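Local coordinates for protein anthranilate synthase component I (Streptococcus pneumoniae serotype 4, PDB 5KCK) that is an enzyme component of the alpha-plus-beta kind, built on large antiparallel beta-sheets with helices packed against them, at residues I116-M121 and G248-I253; R311-R316 and K359-A364; R410-K415 and A419-G424. All coordinates share one frame; numbering follows the deposited sequence.

All three contacts are largely buried, but they differ in chemistry. Contacts 1 and 3 belong to one neighbourhood, with centres about 11 Å apart: strand 250-254, which sets in near Tyr250 of contact 1, pairs with strand 411-415 of the contact 3 hairpin. Contact 1 is apolar packing of a loop on a tyrosine ring. Contact 3 combines backbone hydrogen bonds, bridging waters and hydrophobic side chains, as suits neighbouring strands of a sheet. Contact 2 stands apart, its centre about 26 Å from that of contact 1 and 25 Å from that of contact 3. It joins two helices, and its exposed Arg316 brings a charged group to an otherwise buried meeting.

Contact 1: residues I116-M121 and G248-I253; sequences IGTPDM and GDYQII
Thr118 lays its methyl group on one face of the Tyr250 ring. CG2 stands 4.1 Å from the ring centroid and 25° off the ring normal, a CH-pi contact offset toward the CD2-CE2 bond, and the two side chains meet at about a right angle. With chi1 at 45°, Thr118 has OG1 between N and the carbonyl carbon, which leaves the methyl branch, beside the backbone N, to meet the ring. Pro119 and Tyr250 point at each other from opposite directions, the proline oblique to the ring. Pro119 CG lies 3.5 Å from Tyr250 OH, and its CD packs 4.0 Å from Tyr250 CZ. A rigid proline ring and a short branched threonine suit this place, because both offer compact carbon to an aromatic surface. The polar end of the tyrosine is satisfied next door, by a hydrogen bond between its hydroxyl and His122 ND1. Around the ring, Ile252 CD1 lies at the edge, in plane, and Phe247 stacks on it. The arrangement is loop-on-sheet packing: the segment leading into strand 121-126, where Asp120 and Met121 form a classic beta bulge opposite Phe54, rests on a tyrosine where strand 250-254 of a different antiparallel sheet sets in.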
# COMPACT_ATOMS: atom_id res chain seq x y z
N ILE A 116 -29.96 -17.30 16.04
CA ILE A 116 -28.56 -17.03 16.30
C ILE A 116 -28.34 -16.55 17.73
O ILE A 116 -27.46 -17.05 18.44
CB ILE A 116 -27.98 -16.02 15.28
CG1 ILE A 116 -28.05 -16.57 13.86
CG2 ILE A 116 -26.55 -15.68 15.64
CD1 ILE A 116 -27.43 -15.63 12.82
N GLY A 117 -29.11 -15.55 18.17
CA GLY A 117 -29.05 -15.10 19.54
C GLY A 117 -28.06 -14.00 19.85
O GLY A 117 -27.64 -13.88 21.00
N THR A 118 -27.67 -13.20 18.86
CA THR A 118 -26.85 -12.04 19.17
C THR A 118 -27.71 -10.98 19.85
O THR A 118 -28.92 -10.90 19.62
CB THR A 118 -26.22 -11.45 17.91
OG1 THR A 118 -27.22 -11.38 16.87
CG2 THR A 118 -25.06 -12.30 17.43
N PRO A 119 -27.11 -10.15 20.70
CA PRO A 119 -27.84 -8.99 21.23
C PRO A 119 -28.17 -8.02 20.11
O PRO A 119 -27.56 -8.02 19.04
CB PRO A 119 -26.88 -8.38 22.26
CG PRO A 119 -25.55 -8.97 21.95
CD PRO A 119 -25.80 -10.31 21.35
N ASP A 120 -29.16 -7.17 20.38
CA ASP A 120 -29.54 -6.19 19.37
C ASP A 120 -28.51 -5.07 19.24
O ASP A 120 -28.43 -4.44 18.18
CB ASP A 120 -30.92 -5.64 19.70
CG ASP A 120 -31.98 -6.73 19.64
OD1 ASP A 120 -32.35 -7.13 18.52
OD2 ASP A 120 -32.40 -7.22 20.71
N MSE A 121 -27.70 -4.85 20.27
CA MSE A 121 -26.62 -3.88 20.24
C MSE A 121 -25.54 -4.36 21.19
O MSE A 121 -25.84 -4.85 22.28
CB MSE A 121 -27.11 -2.49 20.64
CG MSE A 121 -26.04 -1.44 20.64
SE MSE A 121 -26.68 0.29 21.30
CE MSE A 121 -26.50 -0.04 23.21
N GLY A 248 -16.21 -12.78 22.64
CA GLY A 248 -16.07 -13.84 23.61
C GLY A 248 -16.82 -15.09 23.20
O GLY A 248 -16.22 -16.05 22.71
N ASP A 249 -18.14 -15.11 23.40
CA ASP A 249 -18.92 -16.26 22.99
C ASP A 249 -19.42 -16.16 21.55
O ASP A 249 -20.07 -17.09 21.07
CB ASP A 249 -20.10 -16.49 23.95
CG ASP A 249 -21.00 -15.29 24.07
OD1 ASP A 249 -20.53 -14.15 23.86
OD2 ASP A 249 -22.20 -15.48 24.40
N TYR A 250 -19.14 -15.05 20.86
CA TYR A 250 -19.39 -14.98 19.43
C TYR A 250 -18.42 -13.99 18.82
O TYR A 250 -17.85 -13.14 19.51
CB TYR A 250 -20.85 -14.62 19.10
CG TYR A 250 -21.27 -13.20 19.42
CD1 TYR A 250 -21.61 -12.84 20.72
CD2 TYR A 250 -21.34 -12.23 18.42
CE1 TYR A 250 -22.01 -11.54 21.01
CE2 TYR A 250 -21.75 -10.93 18.71
CZ TYR A 250 -22.08 -10.59 20.01
OH TYR A 250 -22.46 -9.31 20.33
N GLN A 251 -18.20 -14.14 17.52
CA GLN A 251 -17.33 -13.25 16.76
C GLN A 251 -18.07 -12.75 15.52
O GLN A 251 -18.92 -13.45 14.97
CB GLN A 251 -16.01 -13.92 16.32
CG GLN A 251 -15.08 -14.39 17.44
CD GLN A 251 -15.57 -15.66 18.11
OE1 GLN A 251 -15.97 -16.61 17.44
NE2 GLN A 251 -15.57 -15.66 19.43
N ILE A 252 -17.70 -11.56 15.08
CA ILE A 252 -18.25 -10.96 13.87
C ILE A 252 -17.07 -10.64 12.96
O ILE A 252 -16.11 -9.97 13.37
CB ILE A 252 -19.07 -9.71 14.20
CG1 ILE A 252 -20.32 -10.10 15.00
CG2 ILE A 252 -19.48 -8.96 12.93
CD1 ILE A 252 -21.15 -8.93 15.42
N ILE A 253 -17.12 -11.17 11.73
CA ILE A 253 -16.04 -11.03 10.77
C ILE A 253 -16.64 -10.56 9.45
O ILE A 253 -17.53 -11.22 8.91
CB ILE A 253 -15.28 -12.35 10.56
CG1 ILE A 253 -15.02 -13.05 11.90
CG2 ILE A 253 -13.98 -12.10 9.81
CD1 ILE A 253 -14.39 -14.44 11.77

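Contact 2: residues R311-R316 and K359-A364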
# COMPACT_ATOMS: atom_id res chain seq x y z
N ARG A 311 -30.31 12.24 0.45
CA ARG A 311 -30.64 13.66 0.56
C ARG A 311 -31.74 13.89 1.59
O ARG A 311 -31.64 14.83 2.39
CB ARG A 311 -31.07 14.21 -0.81
CG ARG A 311 -29.94 14.35 -1.83
CD ARG A 311 -30.45 14.76 -3.23
NE ARG A 311 -31.16 16.04 -3.22
CZ ARG A 311 -32.36 16.24 -3.76
NH1 ARG A 311 -33.01 15.25 -4.37
NH2 ARG A 311 -32.92 17.44 -3.69
N ASN A 312 -32.79 13.06 1.59
CA ASN A 312 -33.87 13.27 2.55
C ASN A 312 -33.46 12.88 3.97
O ASN A 312 -33.77 13.61 4.92
CB ASN A 312 -35.12 12.50 2.12
CG ASN A 312 -36.27 12.65 3.11
OD1 ASN A 312 -36.67 11.69 3.77
ND2 ASN A 312 -36.80 13.86 3.22
N ASP A 313 -32.76 11.75 4.14
CA ASP A 313 -32.30 11.35 5.47
C ASP A 313 -31.44 12.44 6.09
O ASP A 313 -31.68 12.87 7.23
CB ASP A 313 -31.53 10.03 5.41
CG ASP A 313 -32.44 8.81 5.20
OD1 ASP A 313 -33.67 8.94 5.40
OD2 ASP A 313 -31.92 7.73 4.85
N ILE A 314 -30.43 12.91 5.35
CA ILE A 314 -29.56 13.97 5.84
C ILE A 314 -30.35 15.26 6.03
O ILE A 314 -30.16 15.98 7.03
CB ILE A 314 -28.37 14.13 4.88
CG1 ILE A 314 -27.45 12.90 4.98
CG2 ILE A 314 -27.60 15.43 5.15
CD1 ILE A 314 -26.24 12.93 4.05
N GLY A 315 -31.26 15.56 5.11
CA GLY A 315 -32.02 16.80 5.19
C GLY A 315 -32.88 16.90 6.43
O GLY A 315 -33.09 17.99 6.96
N ARG A 316 -33.38 15.76 6.93
CA ARG A 316 -34.21 15.76 8.13
C ARG A 316 -33.43 16.13 9.39
O ARG A 316 -34.04 16.55 10.38
CB ARG A 316 -34.87 14.40 8.33
CG ARG A 316 -35.92 14.04 7.28
CD ARG A 316 -36.84 12.91 7.75
NE ARG A 316 -36.13 11.76 8.31
CZ ARG A 316 -35.59 10.78 7.57
NH1 ARG A 316 -35.67 10.83 6.25
NH2 ARG A 316 -34.97 9.77 8.16
N LYS A 359 -30.10 6.93 13.60
CA LYS A 359 -31.53 6.67 13.52
C LYS A 359 -32.13 7.14 12.20
O LYS A 359 -33.11 6.57 11.73
CB LYS A 359 -32.24 7.32 14.71
CG LYS A 359 -31.88 6.66 16.03
CD LYS A 359 -32.86 7.00 17.12
CE LYS A 359 -32.57 8.34 17.73
NZ LYS A 359 -33.59 8.65 18.77
N ALA A 360 -31.53 8.16 11.58
CA ALA A 360 -32.07 8.66 10.32
C ALA A 360 -31.79 7.73 9.14
O ALA A 360 -32.49 7.82 8.13
CB ALA A 360 -31.51 10.05 10.00
N THR A 361 -30.78 6.85 9.25
CA THR A 361 -30.36 6.03 8.12
C THR A 361 -30.55 4.53 8.31
O THR A 361 -30.54 3.80 7.32
CB THR A 361 -28.86 6.27 7.82
OG1 THR A 361 -28.09 6.04 9.01
CG2 THR A 361 -28.62 7.69 7.34
N LEU A 362 -30.72 4.05 9.54
CA LEU A 362 -30.76 2.61 9.79
C LEU A 362 -32.18 2.09 9.57
O LEU A 362 -33.13 2.62 10.15
CB LEU A 362 -30.32 2.31 11.22
CG LEU A 362 -30.37 0.87 11.71
CD1 LEU A 362 -29.21 0.10 11.14
CD2 LEU A 362 -30.36 0.82 13.23
N PRO A 363 -32.36 1.03 8.76
CA PRO A 363 -31.30 0.37 7.99
C PRO A 363 -31.24 0.92 6.58
O PRO A 363 -32.20 1.55 6.12
CB PRO A 363 -31.76 -1.09 7.98
CG PRO A 363 -33.26 -0.96 7.90
CD PRO A 363 -33.63 0.29 8.68
N ALA A 364 -30.13 0.67 5.90
CA ALA A 364 -29.94 1.19 4.55
C ALA A 364 -31.05 0.75 3.60
O ALA A 364 -31.57 -0.37 3.69
CB ALA A 364 -28.59 0.73 4.02
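Asp313 and Arg316 meet Ala360 where helices 297-316 and 354-361 pack together in a helix-helix contact. The nearest backbones are close, Asp313 CA to Ala360 CA being 5.6 Å, and a small residue such as alanine suits so tight a spot.

The polar part centres on the carbonyl oxygen of Ala360 and the carboxylate of Asp313. Ala360 O sits above the flat face of that carboxylate, 3.1 Å from Asp313 CG and almost straight over it. Here acceptors face one another, and the pair is not hydrogen-bonded. Arg316 probably eases this crowding of negative oxygens by serving both sides. In a salt bridge, Asp313 OD1 receives Arg316 NH1 at 2.9 Å on its anti lone pair, lying 16° out of the guanidinium plane. From the same group, NH2 gives a weak bond to Ala360 O at 3.2 Å, bent to 125° and met at the guanidinium edge. The arginine chain bends at chi3 (-48°), folding the guanidinium back over its own helix, and NH1 also makes a weak bond to Asn312 OD1.

Van der Waals contacts of methyl groups with polar atoms complete the meeting. The Thr361 methyl touches the carboxylate, CG2 lying 4.1 Å from Asp313 OD2, while its hydroxyl bonds back to Ala357 O. The threonine also touches Leu260 and Val261 on strand 259-264. On the Ala360 side, CB rests 3.9 Å from Arg316 NH2 and 4.0 Å from Asp313 O.

Contact 3: residues R410-K415 and A419-G424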
# COMPACT_ATOMS: atom_id res chain seq x y z
N ARG A 410 -22.13 -8.67 3.77
CA ARG A 410 -20.87 -9.39 3.60
C ARG A 410 -20.21 -9.63 4.95
O ARG A 410 -19.00 -9.46 5.13
CB ARG A 410 -19.94 -8.65 2.64
CG ARG A 410 -20.50 -8.50 1.24
CD ARG A 410 -19.73 -9.37 0.26
NE ARG A 410 -18.31 -9.08 0.35
CZ ARG A 410 -17.71 -8.08 -0.30
NH1 ARG A 410 -18.42 -7.29 -1.10
NH2 ARG A 410 -16.41 -7.88 -0.15
N THR A 411 -21.02 -10.03 5.92
CA THR A 411 -20.59 -10.17 7.30
C THR A 411 -20.93 -11.57 7.78
O THR A 411 -22.05 -12.04 7.57
CB THR A 411 -21.26 -9.12 8.18
OG1 THR A 411 -20.85 -7.82 7.74
CG2 THR A 411 -20.88 -9.30 9.64
N MSE A 412 -19.97 -12.23 8.41
CA MSE A 412 -20.17 -13.56 8.96
C MSE A 412 -20.26 -13.53 10.50
O MSE A 412 -19.51 -12.82 11.16
CB MSE A 412 -19.03 -14.48 8.50
CG MSE A 412 -19.06 -15.89 9.04
SE MSE A 412 -17.45 -16.91 8.51
CE MSE A 412 -17.79 -16.97 6.58
N ILE A 413 -21.18 -14.31 11.05
CA ILE A 413 -21.35 -14.44 12.49
C ILE A 413 -20.89 -15.84 12.89
O ILE A 413 -21.39 -16.84 12.36
CB ILE A 413 -22.80 -14.22 12.93
CG1 ILE A 413 -23.41 -12.98 12.25
CG2 ILE A 413 -22.89 -14.15 14.45
CD1 ILE A 413 -22.60 -11.74 12.44
N LEU A 414 -19.97 -15.91 13.86
CA LEU A 414 -19.53 -17.17 14.44
C LEU A 414 -20.11 -17.28 15.84
O LEU A 414 -19.73 -16.53 16.74
CB LEU A 414 -18.00 -17.26 14.47
CG LEU A 414 -17.42 -17.99 13.27
CD1 LEU A 414 -17.71 -17.24 12.00
CD2 LEU A 414 -15.94 -18.17 13.44
N LYS A 415 -21.02 -18.23 16.02
CA LYS A 415 -21.70 -18.41 17.30
C LYS A 415 -22.34 -19.79 17.30
O LYS A 415 -22.70 -20.32 16.25
CB LYS A 415 -22.75 -17.31 17.53
CG LYS A 415 -23.31 -17.23 18.94
CD LYS A 415 -24.32 -16.09 19.05
CE LYS A 415 -24.79 -15.91 20.49
NZ LYS A 415 -25.21 -17.20 21.12
N ALA A 419 -21.10 -21.08 11.69
CA ALA A 419 -20.76 -19.86 10.96
C ALA A 419 -21.95 -19.47 10.11
O ALA A 419 -22.40 -20.26 9.27
CB ALA A 419 -19.51 -20.08 10.09
N TYR A 420 -22.45 -18.25 10.30
CA TYR A 420 -23.67 -17.80 9.63
C TYR A 420 -23.33 -16.72 8.61
O TYR A 420 -22.66 -15.73 8.94
CB TYR A 420 -24.69 -17.26 10.62
CG TYR A 420 -25.06 -18.20 11.75
CD1 TYR A 420 -24.34 -18.21 12.94
CD2 TYR A 420 -26.15 -19.06 11.63
CE1 TYR A 420 -24.70 -19.06 13.98
CE2 TYR A 420 -26.50 -19.91 12.65
CZ TYR A 420 -25.78 -19.91 13.83
OH TYR A 420 -26.15 -20.76 14.84
N VAL A 421 -23.82 -16.89 7.39
CA VAL A 421 -23.76 -15.83 6.39
C VAL A 421 -25.16 -15.61 5.84
O VAL A 421 -26.02 -16.49 5.90
CB VAL A 421 -22.77 -16.16 5.25
CG1 VAL A 421 -21.36 -16.20 5.78
CG2 VAL A 421 -23.14 -17.50 4.62
N GLN A 422 -25.37 -14.42 5.28
CA GLN A 422 -26.70 -14.01 4.85
C GLN A 422 -26.57 -12.97 3.74
O GLN A 422 -25.67 -12.14 3.78
CB GLN A 422 -27.49 -13.45 6.04
CG GLN A 422 -28.95 -13.12 5.75
CD GLN A 422 -29.81 -13.12 7.01
OE1 GLN A 422 -29.31 -13.34 8.11
NE2 GLN A 422 -31.11 -12.89 6.85
N ALA A 423 -27.48 -13.03 2.77
CA ALA A 423 -27.47 -12.05 1.68
C ALA A 423 -28.88 -11.88 1.13
O ALA A 423 -29.67 -12.82 1.07
CB ALA A 423 -26.52 -12.45 0.56
N GLY A 424 -29.17 -10.65 0.69
CA GLY A 424 -30.50 -10.28 0.24
C GLY A 424 -30.53 -9.93 -1.24
O GLY A 424 -29.50 -9.79 -1.90
O HOH W 1 -24.37 -9.98 2.64
O HOH W 2 -23.01 -12.53 5.01
O HOH W 3 -24.04 -10.19 6.11
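Ile413 and Tyr420 exchange two backbone hydrogen bonds across a beta hairpin of antiparallel strands, in which the axes of 411-415 and 419-424 make 153°. Ile413 N reaches Tyr420 O at 2.9 Å, nearly straight at 166°, and Tyr420 N reaches Ile413 O at 2.7 Å. This is a hydrogen-bonded pair, and Leu414 with Ala419 is the non-hydrogen-bonded pair beside it.

Toward Arg410 and Gln422, waters take over from direct bonds. One water accepts from Arg410 N at 2.8 Å and donates to Gln422 O. Two more join Thr411 to Gln422: one accepts from Gln422 N and lies 2.8 Å from Thr411 O, and the other accepts from Thr411 N, its link to Gln422 O being weak. The side-chain amide of Gln422 is held by Ser215 and Arg217 of strand 211-221.

On the sheet face of Met412, Leu414, Ala419 and Val421 the packing is hydrophobic. Selenomethionine Met412 runs beside Val421 with CG anti to its N, and the bend at chi3 (-66°) brings CE to 3.7 Å from Val421 CG1; its selenium lies near the Ala419 methyl. Small Ala419 also admits Leu414, whose CD1 lies 3.9 Å from Ala419 CB. Helix 226-236 covers this face, Phe229 touching Met412 and Pro226 touching Leu414.

The face of Ile413 and Tyr420 carries the aromatic ring, whose hydroxyl bonds Asn416 ND2 in the hairpin turn. Backbone oxygens meet the ring at its edge: Ile413 O is 3.3 Å from Tyr420 CD1, and Lys415 O is 3.3 Å from Tyr420 CE1.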